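Local coordinates for metallo-beta-lactamase superfamily protein (PDB 2ZZI) that binds a pair of metal ions in a metallo-beta-lactamase fold and probably acts as a hydrolase, at residues A[25-30]-A[51-56]. Sequence-based numbering, arbitrary orientation.
Sequences VLIDPG and LLTHAH. With FE (Fe (III) ion), chain C.
Ile27 and Leu51 pair in parallel, strand 23-27 beside strand 50-51: Leu51 N gives its hydrogen to Leu26 O (2.7 Å), and Leu51 O accepts a hydrogen bond from Asp28 N (2.8 Å). The side chains of Ile27 and Leu51 point to the same face of the sheet, where Phe132 of strand 130-134 packs on both. Ile27 CG2, anti to its own backbone N, comes within 3.9 Å of Thr53 CG2, the two side chains crossing at about a right angle. Further along, Pro29 CD lies 3.7 Å from Leu52 CD2, and helix 63-70 covers both residues.

Beyond these two bonds the carboxylate of Asp28 takes over and spans Thr53 with both oxygens. OD1 accepts a hydrogen bond from Thr53 N at 2.9 Å with a fairly straight N-H (164°), while OD2 takes the hydroxyl hydrogen of Thr53 OG1 at 2.6 Å. Each oxygen uses its syn lone pair; gripped at both ends, the carboxylate is held against rotation. With chi1 at 53°, Thr53 holds OG1 between its backbone N and carbonyl carbon, where it also accepts a hydrogen from His54 ND1 (3.2 Å), although OG1 lies 26° out of the plane of that ring. The other ring nitrogen, His54 NE2, binds iron at 2.3 Å, and His56 ND1 is a further ligand of the same ion; His125 and Asp144 complete the protein part of this site.

His54 and His56 open the HxHxDH motif of the metallo-beta-lactamase fold, and Asp28 belongs to the second shell of the metal site. Because OD2 also accepts a hydrogen bond from His59 ND1, a ligand of the second metal, one buried carboxylate is placed to orient ligands of both sites, directly or through Thr53, and its negative charge would be expected to favour metal binding by these imidazoles.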
loop_
_atom_site.group_PDB
_atom_site.type_symbol
_atom_site.label_atom_id
_atom_site.label_comp_id
_atom_site.label_asym_id
_atom_site.label_seq_id
_atom_site.Cartn_x
_atom_site.Cartn_y
_atom_site.Cartn_z
ATOM N N VAL A 25 -5.283 4.473 -11.003
ATOM C CA VAL A 25 -4.437 3.390 -10.521
ATOM C C VAL A 25 -5.077 2.795 -9.267
ATOM O O VAL A 25 -5.955 3.409 -8.655
ATOM C CB VAL A 25 -3.020 3.888 -10.209
ATOM C CG1 VAL A 25 -2.472 4.698 -11.387
ATOM C CG2 VAL A 25 -3.022 4.729 -8.945
ATOM N N LEU A 26 -4.650 1.596 -8.888
ATOM C CA LEU A 26 -5.194 0.940 -7.702
ATOM C C LEU A 26 -4.091 0.535 -6.722
ATOM O O LEU A 26 -3.217 -0.263 -7.057
ATOM C CB LEU A 26 -6.007 -0.287 -8.104
ATOM C CG LEU A 26 -6.780 -0.925 -6.956
ATOM C CD1 LEU A 26 -7.832 0.046 -6.442
ATOM C CD2 LEU A 26 -7.404 -2.236 -7.393
ATOM N N ILE A 27 -4.140 1.085 -5.512
ATOM C CA ILE A 27 -3.132 0.806 -4.487
ATOM C C ILE A 27 -3.587 -0.276 -3.492
ATOM O O ILE A 27 -4.589 -0.118 -2.807
ATOM C CB ILE A 27 -2.755 2.096 -3.728
ATOM C CG1 ILE A 27 -2.385 3.203 -4.716
ATOM C CG2 ILE A 27 -1.604 1.846 -2.776
ATOM C CD1 ILE A 27 -1.926 4.493 -4.059
ATOM N N ASP A 28 -2.851 -1.380 -3.432
ATOM C CA ASP A 28 -3.105 -2.454 -2.456
ATOM C C ASP A 28 -4.501 -3.077 -2.534
ATOM O O ASP A 28 -5.305 -2.920 -1.612
ATOM C CB ASP A 28 -2.857 -1.972 -1.020
ATOM C CG ASP A 28 -1.457 -1.423 -0.813
ATOM O OD1 ASP A 28 -0.633 -1.502 -1.750
ATOM O OD2 ASP A 28 -1.185 -0.906 0.290
ATOM N N PRO A 29 -4.790 -3.798 -3.632
ATOM C CA PRO A 29 -6.030 -4.556 -3.732
ATOM C C PRO A 29 -5.991 -5.748 -2.789
ATOM O O PRO A 29 -5.653 -6.853 -3.207
ATOM C CB PRO A 29 -6.020 -5.041 -5.178
ATOM C CG PRO A 29 -4.588 -5.071 -5.549
ATOM C CD PRO A 29 -3.981 -3.904 -4.856
ATOM N N GLY A 30 -6.348 -5.520 -1.529
ATOM C CA GLY A 30 -6.149 -6.510 -0.476
ATOM C C GLY A 30 -6.946 -7.793 -0.588
ATOM O O GLY A 30 -6.425 -8.884 -0.357
ATOM N N LEU A 51 -0.665 -0.741 -7.900
ATOM C CA LEU A 51 0.518 -0.392 -7.108
ATOM C C LEU A 51 0.461 -0.983 -5.697
ATOM O O LEU A 51 -0.563 -0.909 -5.014
ATOM C CB LEU A 51 0.703 1.123 -7.033
ATOM C CG LEU A 51 1.365 1.711 -8.271
ATOM C CD1 LEU A 51 0.594 1.290 -9.510
ATOM C CD2 LEU A 51 1.488 3.227 -8.182
ATOM N N LEU A 52 1.575 -1.565 -5.267
ATOM C CA LEU A 52 1.650 -2.206 -3.966
ATOM C C LEU A 52 2.651 -1.495 -3.075
ATOM O O LEU A 52 3.809 -1.333 -3.445
ATOM C CB LEU A 52 2.049 -3.667 -4.139
ATOM C CG LEU A 52 1.165 -4.431 -5.122
ATOM C CD1 LEU A 52 1.589 -5.885 -5.212
ATOM C CD2 LEU A 52 -0.286 -4.315 -4.690
ATOM N N THR A 53 2.198 -1.064 -1.902
ATOM C CA THR A 53 3.073 -0.395 -0.946
ATOM C C THR A 53 4.012 -1.407 -0.308
ATOM O O THR A 53 5.170 -1.101 -0.034
ATOM C CB THR A 53 2.276 0.319 0.152
ATOM O OG1 THR A 53 1.358 -0.603 0.746
ATOM C CG2 THR A 53 1.505 1.477 -0.422
ATOM N N HIS A 54 3.494 -2.609 -0.067
ATOM C CA HIS A 54 4.306 -3.750 0.354
ATOM C C HIS A 54 3.580 -5.048 0.020
ATOM O O HIS A 54 2.444 -5.018 -0.439
ATOM C CB HIS A 54 4.704 -3.672 1.839
ATOM C CG HIS A 54 3.548 -3.654 2.790
ATOM N ND1 HIS A 54 2.683 -2.586 2.894
ATOM C CD2 HIS A 54 3.136 -4.562 3.708
ATOM C CE1 HIS A 54 1.778 -2.844 3.821
ATOM N NE2 HIS A 54 2.032 -4.035 4.331
ATOM N N ALA A 55 4.229 -6.186 0.235
ATOM C CA ALA A 55 3.713 -7.442 -0.300
ATOM C C ALA A 55 3.039 -8.308 0.749
ATOM O O ALA A 55 2.953 -9.531 0.591
ATOM C CB ALA A 55 4.826 -8.221 -0.993
ATOM N N HIS A 56 2.564 -7.682 1.819
ATOM C CA HIS A 56 1.897 -8.426 2.880
ATOM C C HIS A 56 0.563 -8.940 2.359
ATOM O O HIS A 56 -0.129 -8.243 1.625
ATOM C CB HIS A 56 1.725 -7.557 4.130
ATOM C CG HIS A 56 2.966 -7.453 4.966
ATOM N ND1 HIS A 56 2.947 -7.038 6.281
ATOM C CD2 HIS A 56 4.261 -7.731 4.679
ATOM C CE1 HIS A 56 4.178 -7.053 6.763
ATOM N NE2 HIS A 56 4.993 -7.471 5.811
HETATM FE FE FE C . 1.687 -4.878 6.396
HETATM O O HOH W 1 0.493 -6.019 6.682
#